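Local structure of CRISPR-associated endonuclease Cas9 (Campylobacter jejuni subsp. jejuni serotype O:2, 5X2H) at residues 110-115 and 172-177; 744-749 and 755-760. The protein is an RNA-guided endonuclease of a CRISPR adaptive immune system, which in its natural full-length form cuts invading target DNA with RuvC-like and HNH nuclease domains. All coordinates share one frame; numbering follows the deposited sequence.

Overall arrangement
Contact 1 and contact 2 lie far apart, with centres about 69 Å from each other and nearest atoms about 51 Å apart. They share no helix or strand. Contact 1 (110-115 with 172-177) is a small surface contact between two short helices. It rests on two aromatic rings and a lysine chain, without hydrogen bonds between the segments. Contact 2 (744-749 with 755-760) is mostly buried and buries more than three times the area. It joins the two strands of a hairpin in the PI-CTD domain through backbone hydrogen bonds and apolar side chains on both sheet faces. Their nearest atoms are about 4 and 5 Å from the bound nucleic acid.

Contact 1: 110-115 and 172-177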
ATOM      1  N   LEU A 110      12.059  40.199  11.295  1.00 67.17           N
ATOM      2  CA  LEU A 110      11.611  40.204  12.683  1.00 66.78           C
ATOM      3  C   LEU A 110      12.466  39.281  13.539  1.00 63.31           C
ATOM      4  O   LEU A 110      12.773  39.600  14.695  1.00 62.95           O
ATOM      5  CB  LEU A 110      10.139  39.799  12.764  1.00 65.80           C
ATOM      6  CG  LEU A 110       9.109  40.774  12.195  1.00 67.80           C
ATOM      7  CD1 LEU A 110       7.707  40.259  12.468  1.00 66.36           C
ATOM      8  CD2 LEU A 110       9.298  42.165  12.781  1.00 70.08           C
ATOM      9  N   ARG A 111      12.867  38.133  12.987  1.00 61.48           N
ATOM     10  CA  ARG A 111      13.694  37.193  13.734  1.00 60.14           C
ATOM     11  C   ARG A 111      15.122  37.691  13.907  1.00 64.88           C
ATOM     12  O   ARG A 111      15.812  37.240  14.828  1.00 67.73           O
ATOM     13  CB  ARG A 111      13.684  35.825  13.047  1.00 54.52           C
ATOM     14  CG  ARG A 111      12.400  35.039  13.279  1.00 52.10           C
ATOM     15  CD  ARG A 111      12.177  33.978  12.213  1.00 50.50           C
ATOM     16  NE  ARG A 111      13.212  32.950  12.219  1.00 51.12           N
ATOM     17  CZ  ARG A 111      13.259  31.936  11.360  1.00 51.17           C
ATOM     18  NH1 ARG A 111      12.327  31.816  10.423  1.00 46.52           N
ATOM     19  NH2 ARG A 111      14.237  31.044  11.436  1.00 51.49           N
ATOM     20  N   PHE A 112      15.584  38.606  13.049  1.00 65.91           N
ATOM     21  CA  PHE A 112      16.886  39.222  13.277  1.00 70.10           C
ATOM     22  C   PHE A 112      16.803  40.318  14.334  1.00 71.77           C
ATOM     23  O   PHE A 112      17.696  40.431  15.180  1.00 76.22           O
ATOM     24  CB  PHE A 112      17.454  39.785  11.972  1.00 69.03           C
ATOM     25  CG  PHE A 112      18.709  40.591  12.165  1.00 72.10           C
ATOM     26  CD1 PHE A 112      19.882  39.982  12.579  1.00 73.78           C
ATOM     27  CD2 PHE A 112      18.713  41.959  11.941  1.00 74.38           C
ATOM     28  CE1 PHE A 112      21.037  40.722  12.768  1.00 77.88           C
ATOM     29  CE2 PHE A 112      19.867  42.706  12.126  1.00 76.58           C
ATOM     30  CZ  PHE A 112      21.030  42.085  12.539  1.00 71.96           C
ATOM     31  N   ARG A 113      15.741  41.130  14.299  1.00 69.19           N
ATOM     32  CA  ARG A 113      15.562  42.163  15.316  1.00 68.83           C
ATOM     33  C   ARG A 113      15.482  41.559  16.710  1.00 70.48           C
ATOM     34  O   ARG A 113      15.959  42.157  17.682  1.00 75.38           O
ATOM     35  CB  ARG A 113      14.295  42.970  15.039  1.00 66.91           C
ATOM     36  CG  ARG A 113      14.298  43.789  13.772  1.00 69.39           C
ATOM     37  CD  ARG A 113      12.979  44.532  13.665  1.00 72.20           C
ATOM     38  NE  ARG A 113      12.865  45.326  12.449  1.00 75.17           N
ATOM     39  CZ  ARG A 113      11.767  45.988  12.100  1.00 77.37           C
ATOM     40  NH1 ARG A 113      10.694  45.943  12.878  1.00 76.76           N
ATOM     41  NH2 ARG A 113      11.739  46.693  10.978  1.00 79.26           N
ATOM     42  N   ALA A 114      14.875  40.374  16.826  1.00 67.18           N
ATOM     43  CA  ALA A 114      14.677  39.744  18.126  1.00 64.19           C
ATOM     44  C   ALA A 114      15.988  39.491  18.854  1.00 68.22           C
ATOM     45  O   ALA A 114      15.982  39.335  20.080  1.00 70.22           O
ATOM     46  CB  ALA A 114      13.914  38.428  17.961  1.00 61.63           C
ATOM     47  N   LEU A 115      17.107  39.443  18.133  1.00 67.83           N
ATOM     48  CA  LEU A 115      18.411  39.287  18.761  1.00 70.19           C
ATOM     49  C   LEU A 115      18.998  40.607  19.242  1.00 75.95           C
ATOM     50  O   LEU A 115      20.058  40.597  19.878  1.00 78.32           O
ATOM     51  CB  LEU A 115      19.382  38.623  17.782  1.00 67.61           C
ATOM     52  CG  LEU A 115      18.847  37.421  17.000  1.00 71.54           C
ATOM     53  CD1 LEU A 115      19.875  36.939  15.988  1.00 72.47           C
ATOM     54  CD2 LEU A 115      18.450  36.292  17.938  1.00 63.27           C
ATOM     55  N   LEU A 172      19.388  33.075   7.498  1.00 61.79           N
ATOM     56  CA  LEU A 172      18.545  33.202   6.313  1.00 60.72           C
ATOM     57  C   LEU A 172      18.318  34.665   5.949  1.00 62.02           C
ATOM     58  O   LEU A 172      18.246  35.011   4.764  1.00 62.60           O
ATOM     59  CB  LEU A 172      17.211  32.492   6.538  1.00 53.97           C
ATOM     60  CG  LEU A 172      17.285  30.976   6.737  1.00 54.56           C
ATOM     61  CD1 LEU A 172      15.898  30.392   6.989  1.00 47.36           C
ATOM     62  CD2 LEU A 172      17.944  30.312   5.534  1.00 51.82           C
ATOM     63  N   TYR A 173      18.204  35.536   6.952  1.00 59.11           N
ATOM     64  CA  TYR A 173      17.909  36.938   6.677  1.00 63.14           C
ATOM     65  C   TYR A 173      19.095  37.643   6.033  1.00 71.26           C
ATOM     66  O   TYR A 173      18.914  38.524   5.185  1.00 77.01           O
ATOM     67  CB  TYR A 173      17.497  37.647   7.968  1.00 63.46           C
ATOM     68  CG  TYR A 173      17.361  39.145   7.831  1.00 62.15           C
ATOM     69  CD1 TYR A 173      16.318  39.702   7.105  1.00 61.96           C
ATOM     70  CD2 TYR A 173      18.274  40.001   8.434  1.00 66.24           C
ATOM     71  CE1 TYR A 173      16.190  41.070   6.976  1.00 65.22           C
ATOM     72  CE2 TYR A 173      18.153  41.375   8.311  1.00 67.86           C
ATOM     73  CZ  TYR A 173      17.108  41.902   7.583  1.00 67.46           C
ATOM     74  OH  TYR A 173      16.976  43.264   7.456  1.00 69.03           O
ATOM     75  N   LYS A 174      20.314  37.268   6.414  1.00 71.03           N
ATOM     76  CA  LYS A 174      21.502  37.961   5.931  1.00 73.62           C
ATOM     77  C   LYS A 174      22.126  37.307   4.708  1.00 74.03           C
ATOM     78  O   LYS A 174      22.777  37.998   3.916  1.00 76.85           O
ATOM     79  CB  LYS A 174      22.547  38.049   7.045  1.00 74.01           C
ATOM     80  CG  LYS A 174      22.205  39.045   8.134  1.00 74.07           C
ATOM     81  CD  LYS A 174      23.328  39.140   9.150  1.00 76.91           C
ATOM     82  CE  LYS A 174      23.143  40.334  10.067  1.00 76.13           C
ATOM     83  NZ  LYS A 174      24.144  40.337  11.167  1.00 78.27           N
ATOM     84  N   GLU A 175      21.949  36.000   4.532  1.00 71.63           N
ATOM     85  CA  GLU A 175      22.572  35.298   3.418  1.00 73.04           C
ATOM     86  C   GLU A 175      21.672  35.199   2.195  1.00 71.91           C
ATOM     87  O   GLU A 175      22.179  35.164   1.068  1.00 73.23           O
ATOM     88  CB  GLU A 175      22.995  33.889   3.845  1.00 72.72           C
ATOM     89  CG  GLU A 175      24.187  33.852   4.785  1.00 75.96           C
ATOM     90  CD  GLU A 175      25.496  34.131   4.074  1.00 81.26           C
ATOM     91  OE1 GLU A 175      25.546  33.979   2.835  1.00 82.23           O
ATOM     92  OE2 GLU A 175      26.475  34.503   4.755  1.00 84.64           O
ATOM     93  N   TYR A 176      20.358  35.156   2.380  1.00 68.79           N
ATOM     94  CA  TYR A 176      19.482  34.899   1.242  1.00 66.23           C
ATOM     95  C   TYR A 176      18.336  35.890   1.103  1.00 65.32           C
ATOM     96  O   TYR A 176      17.969  36.229  -0.024  1.00 62.93           O
ATOM     97  CB  TYR A 176      18.922  33.469   1.333  1.00 63.75           C
ATOM     98  CG  TYR A 176      19.990  32.407   1.461  1.00 63.04           C
ATOM     99  CD1 TYR A 176      20.849  32.127   0.405  1.00 61.87           C
ATOM    100  CD2 TYR A 176      20.142  31.684   2.637  1.00 61.53           C
ATOM    101  CE1 TYR A 176      21.830  31.160   0.518  1.00 62.28           C
ATOM    102  CE2 TYR A 176      21.119  30.715   2.759  1.00 61.90           C
ATOM    103  CZ  TYR A 176      21.960  30.456   1.697  1.00 63.10           C
ATOM    104  OH  TYR A 176      22.934  29.492   1.814  1.00 63.80           O
ATOM    105  N   PHE A 177      17.760  36.362   2.209  1.00 64.34           N
ATOM    106  CA  PHE A 177      16.535  37.149   2.120  1.00 61.50           C
ATOM    107  C   PHE A 177      16.765  38.449   1.362  1.00 60.98           C
ATOM    108  O   PHE A 177      17.534  39.310   1.802  1.00 61.55           O
ATOM    109  CB  PHE A 177      15.973  37.444   3.508  1.00 61.47           C
ATOM    110  CG  PHE A 177      14.740  38.301   3.475  1.00 60.96           C
ATOM    111  CD1 PHE A 177      13.519  37.763   3.101  1.00 58.37           C
ATOM    112  CD2 PHE A 177      14.806  39.649   3.788  1.00 60.99           C
ATOM    113  CE1 PHE A 177      12.384  38.548   3.057  1.00 58.27           C
ATOM    114  CE2 PHE A 177      13.675  40.441   3.745  1.00 59.75           C
ATOM    115  CZ  PHE A 177      12.464  39.891   3.378  1.00 59.90           C
TER
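F112 and Y173 hold the same first torsion: each ring carbon CG is anti to its own backbone N, at chi1 172° in both. Each side chain thereby reaches across to the opposite segment. The two rings are nearly parallel, with planes at 21°, but they are slid well apart. Their centroids are 5.4 Å apart and they barely overlap, so this is not a full stack. The Y173 ring meets F112 at CB and the near side of its ring. Y173 CD2 lies 3.6 Å from F112 CB, and Y173 CE2 is 3.7 Å from F112 CD2. K174 starts differently, with CG anti to the carbonyl carbon (chi1 -73°). Its extended chain crosses F112 at about a right angle and ends beside CE1 and CZ, the ring atoms farther from the backbone. There K174 CE lies 3.4 Å from F112 CE1. NZ also lies against CE1 and CZ, and it forms a salt bridge with E170 of its own helix. Y173 and K174 both approach from the same side of the F112 ring plane. The patch is small, 195 Å² in all, and lies at the protein surface. It joins the C-terminal parts of helices 107-113 and 168-175. Y173 also touches Y108 and E109 on helix 107-113. R111 turns to helix 203-219, where it forms a salt bridge with E209, and L110 packs on helix 121-133.

Contact 2: 744-749 and 755-760; sequences LILIQT and PEFVYY
I745 pairs with V758 and I747 with E756 as antiparallel hydrogen-bonded pairs, with L744-Y759 and L746-F757 as non-hydrogen-bonded pairs of the same ladder, and the bonds are nearly straight at I745-V758 (I745 N to V758 O 3.0 Å, 174° at the hydrogen) but more bent at I747-E756, where I747 N lies 3.1 Å from E756 O.

L744, L746, F757 and Y759 share one face of the sheet. L746 has CG anti to the backbone N (chi1 178°), and its CD1 sits squarely over the centre of the F757 ring. This CH-pi contact measures 3.6 Å from L746 CD1 to the F757 ring centroid, only 1° off the ring normal. The same methyl, L746 CD1, lies 3.7 Å from P755 CB. L744 CD1 comes over one face of the Y759 ring, 4.3 Å from Y759 CE1.

I745, I747 and V758 pack on the other face. V758 CG2 touches both isoleucines, 3.6 Å from I745 CG1 and 3.8 Å from I747 CD1. At the turn end the extended Q748 chain crosses P755 at a slant, with Q748 OE1 3.4 Å from P755 CD. Q748 NE2 donates a hydrogen bond to M752 O within the connecting turn.

The hairpin forms the middle of a six-stranded antiparallel sheet in the PI-CTD domain. Strand 810-816 flanks strand 744-748, and strand 769-773 flanks strand 756-764. Y814 meets the F757 ring edge-to-face, and the E756 carboxylate is hydrogen-bonded to N785 ND2 and Q786 NE2 of helix 784-789.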
ATOM      1  N   LEU A 744     -19.848  -6.305 -20.194  1.00 37.47           N
ATOM      2  CA  LEU A 744     -20.076  -6.987 -21.460  1.00 40.07           C
ATOM      3  C   LEU A 744     -21.354  -6.473 -22.108  1.00 40.56           C
ATOM      4  O   LEU A 744     -22.426  -6.503 -21.494  1.00 40.95           O
ATOM      5  CB  LEU A 744     -20.172  -8.497 -21.258  1.00 42.50           C
ATOM      6  CG  LEU A 744     -20.404  -9.272 -22.555  1.00 41.90           C
ATOM      7  CD1 LEU A 744     -19.202  -9.117 -23.471  1.00 39.80           C
ATOM      8  CD2 LEU A 744     -20.699 -10.741 -22.275  1.00 45.31           C
ATOM      9  N   ILE A 745     -21.242  -6.012 -23.354  1.00 39.31           N
ATOM     10  CA  ILE A 745     -22.383  -5.472 -24.077  1.00 40.00           C
ATOM     11  C   ILE A 745     -22.443  -6.084 -25.469  1.00 43.51           C
ATOM     12  O   ILE A 745     -21.444  -6.552 -26.018  1.00 44.41           O
ATOM     13  CB  ILE A 745     -22.340  -3.931 -24.170  1.00 37.37           C
ATOM     14  CG1 ILE A 745     -21.136  -3.479 -25.001  1.00 39.64           C
ATOM     15  CG2 ILE A 745     -22.302  -3.312 -22.772  1.00 31.86           C
ATOM     16  CD1 ILE A 745     -21.015  -1.974 -25.153  1.00 39.40           C
ATOM     17  N   LEU A 746     -23.648  -6.077 -26.031  1.00 46.32           N
ATOM     18  CA  LEU A 746     -23.906  -6.513 -27.397  1.00 45.20           C
ATOM     19  C   LEU A 746     -24.372  -5.301 -28.188  1.00 45.36           C
ATOM     20  O   LEU A 746     -25.404  -4.706 -27.858  1.00 46.41           O
ATOM     21  CB  LEU A 746     -24.964  -7.617 -27.430  1.00 45.47           C
ATOM     22  CG  LEU A 746     -25.366  -8.147 -28.805  1.00 49.36           C
ATOM     23  CD1 LEU A 746     -24.359  -9.178 -29.297  1.00 51.42           C
ATOM     24  CD2 LEU A 746     -26.768  -8.727 -28.760  1.00 51.80           C
ATOM     25  N   ILE A 747     -23.613  -4.926 -29.218  1.00 44.10           N
ATOM     26  CA  ILE A 747     -23.907  -3.719 -29.977  1.00 45.98           C
ATOM     27  C   ILE A 747     -23.935  -4.031 -31.466  1.00 46.22           C
ATOM     28  O   ILE A 747     -23.329  -4.994 -31.941  1.00 48.71           O
ATOM     29  CB  ILE A 747     -22.901  -2.581 -29.701  1.00 45.06           C
ATOM     30  CG1 ILE A 747     -21.484  -3.010 -30.081  1.00 45.98           C
ATOM     31  CG2 ILE A 747     -22.966  -2.151 -28.251  1.00 46.44           C
ATOM     32  CD1 ILE A 747     -20.475  -1.890 -29.971  1.00 48.03           C
ATOM     33  N   GLN A 748     -24.649  -3.181 -32.202  1.00 43.21           N
ATOM     34  CA  GLN A 748     -24.717  -3.274 -33.653  1.00 45.89           C
ATOM     35  C   GLN A 748     -25.018  -1.893 -34.212  1.00 49.37           C
ATOM     36  O   GLN A 748     -25.977  -1.243 -33.784  1.00 48.86           O
ATOM     37  CB  GLN A 748     -25.792  -4.275 -34.098  1.00 45.18           C
ATOM     38  CG  GLN A 748     -25.882  -4.457 -35.605  1.00 47.32           C
ATOM     39  CD  GLN A 748     -27.017  -5.382 -36.014  1.00 54.61           C
ATOM     40  OE1 GLN A 748     -27.812  -5.813 -35.177  1.00 58.07           O
ATOM     41  NE2 GLN A 748     -27.096  -5.692 -37.303  1.00 54.53           N
ATOM     42  N   THR A 749     -24.193  -1.443 -35.150  1.00 50.30           N
ATOM     43  CA  THR A 749     -24.475  -0.220 -35.879  1.00 53.69           C
ATOM     44  C   THR A 749     -25.311  -0.540 -37.114  1.00 57.07           C
ATOM     45  O   THR A 749     -25.495  -1.700 -37.492  1.00 60.43           O
ATOM     46  CB  THR A 749     -23.183   0.488 -36.284  1.00 53.70           C
ATOM     47  OG1 THR A 749     -22.617  -0.168 -37.424  1.00 57.93           O
ATOM     48  CG2 THR A 749     -22.184   0.455 -35.141  1.00 51.52           C
ATOM     49  N   PRO A 755     -25.070  -8.189 -34.763  1.00 53.30           N
ATOM     50  CA  PRO A 755     -24.488  -7.613 -33.545  1.00 51.35           C
ATOM     51  C   PRO A 755     -23.229  -8.360 -33.130  1.00 50.45           C
ATOM     52  O   PRO A 755     -22.943  -9.467 -33.587  1.00 50.35           O
ATOM     53  CB  PRO A 755     -25.603  -7.773 -32.509  1.00 52.37           C
ATOM     54  CG  PRO A 755     -26.398  -8.946 -33.001  1.00 53.69           C
ATOM     55  CD  PRO A 755     -26.357  -8.858 -34.503  1.00 53.11           C
ATOM     56  N   GLU A 756     -22.464  -7.727 -32.241  1.00 48.30           N
ATOM     57  CA  GLU A 756     -21.219  -8.299 -31.751  1.00 48.55           C
ATOM     58  C   GLU A 756     -21.101  -8.090 -30.250  1.00 46.93           C
ATOM     59  O   GLU A 756     -21.406  -7.009 -29.738  1.00 43.43           O
ATOM     60  CB  GLU A 756     -20.002  -7.682 -32.453  1.00 48.36           C
ATOM     61  CG  GLU A 756     -19.871  -8.046 -33.927  1.00 51.60           C
ATOM     62  CD  GLU A 756     -19.563  -9.516 -34.150  1.00 55.41           C
ATOM     63  OE1 GLU A 756     -19.879 -10.029 -35.242  1.00 58.35           O
ATOM     64  OE2 GLU A 756     -19.002 -10.160 -33.239  1.00 55.75           O
ATOM     65  N   PHE A 757     -20.657  -9.134 -29.552  1.00 45.68           N
ATOM     66  CA  PHE A 757     -20.304  -9.021 -28.143  1.00 46.57           C
ATOM     67  C   PHE A 757     -18.959  -8.318 -28.022  1.00 45.23           C
ATOM     68  O   PHE A 757     -17.966  -8.760 -28.609  1.00 49.11           O
ATOM     69  CB  PHE A 757     -20.240 -10.397 -27.486  1.00 47.29           C
ATOM     70  CG  PHE A 757     -21.579 -11.051 -27.305  1.00 47.92           C
ATOM     71  CD1 PHE A 757     -22.403 -10.688 -26.252  1.00 46.09           C
ATOM     72  CD2 PHE A 757     -22.009 -12.039 -28.179  1.00 49.81           C
ATOM     73  CE1 PHE A 757     -23.635 -11.292 -26.074  1.00 47.29           C
ATOM     74  CE2 PHE A 757     -23.241 -12.645 -28.007  1.00 51.70           C
ATOM     75  CZ  PHE A 757     -24.053 -12.273 -26.951  1.00 50.13           C
ATOM     76  N   VAL A 758     -18.926  -7.221 -27.266  1.00 40.79           N
ATOM     77  CA  VAL A 758     -17.700  -6.475 -27.018  1.00 40.04           C
ATOM     78  C   VAL A 758     -17.661  -6.086 -25.548  1.00 40.52           C
ATOM     79  O   VAL A 758     -18.684  -6.063 -24.859  1.00 44.20           O
ATOM     80  CB  VAL A 758     -17.588  -5.212 -27.902  1.00 41.32           C
ATOM     81  CG1 VAL A 758     -17.565  -5.585 -29.386  1.00 39.77           C
ATOM     82  CG2 VAL A 758     -18.731  -4.253 -27.598  1.00 37.84           C
ATOM     83  N   TYR A 759     -16.460  -5.780 -25.068  1.00 39.28           N
ATOM     84  CA  TYR A 759     -16.284  -5.246 -23.724  1.00 37.06           C
ATOM     85  C   TYR A 759     -16.316  -3.723 -23.786  1.00 37.05           C
ATOM     86  O   TYR A 759     -15.578  -3.113 -24.568  1.00 40.78           O
ATOM     87  CB  TYR A 759     -14.974  -5.728 -23.104  1.00 38.49           C
ATOM     88  CG  TYR A 759     -15.048  -7.106 -22.486  1.00 41.36           C
ATOM     89  CD1 TYR A 759     -15.781  -7.331 -21.328  1.00 39.18           C
ATOM     90  CD2 TYR A 759     -14.373  -8.178 -23.051  1.00 44.71           C
ATOM     91  CE1 TYR A 759     -15.847  -8.591 -20.756  1.00 41.09           C
ATOM     92  CE2 TYR A 759     -14.430  -9.437 -22.486  1.00 46.38           C
ATOM     93  CZ  TYR A 759     -15.168  -9.638 -21.340  1.00 44.17           C
ATOM     94  OH  TYR A 759     -15.228 -10.892 -20.780  1.00 46.07           O
ATOM     95  N   TYR A 760     -17.179  -3.118 -22.978  1.00 32.89           N
ATOM     96  CA  TYR A 760     -17.184  -1.670 -22.830  1.00 32.87           C
ATOM     97  C   TYR A 760     -15.934  -1.233 -22.077  1.00 37.20           C
ATOM     98  O   TYR A 760     -15.597  -1.802 -21.034  1.00 36.74           O
ATOM     99  CB  TYR A 760     -18.450  -1.225 -22.094  1.00 30.83           C
ATOM    100  CG  TYR A 760     -18.388   0.171 -21.512  1.00 36.58           C
ATOM    101  CD1 TYR A 760     -18.770   1.277 -22.259  1.00 37.15           C
ATOM    102  CD2 TYR A 760     -17.960   0.379 -20.206  1.00 38.90           C
ATOM    103  CE1 TYR A 760     -18.718   2.552 -21.725  1.00 37.67           C
ATOM    104  CE2 TYR A 760     -17.901   1.646 -19.665  1.00 37.70           C
ATOM    105  CZ  TYR A 760     -18.279   2.729 -20.427  1.00 36.53           C
ATOM    106  OH  TYR A 760     -18.219   3.991 -19.883  1.00 33.21           O
TER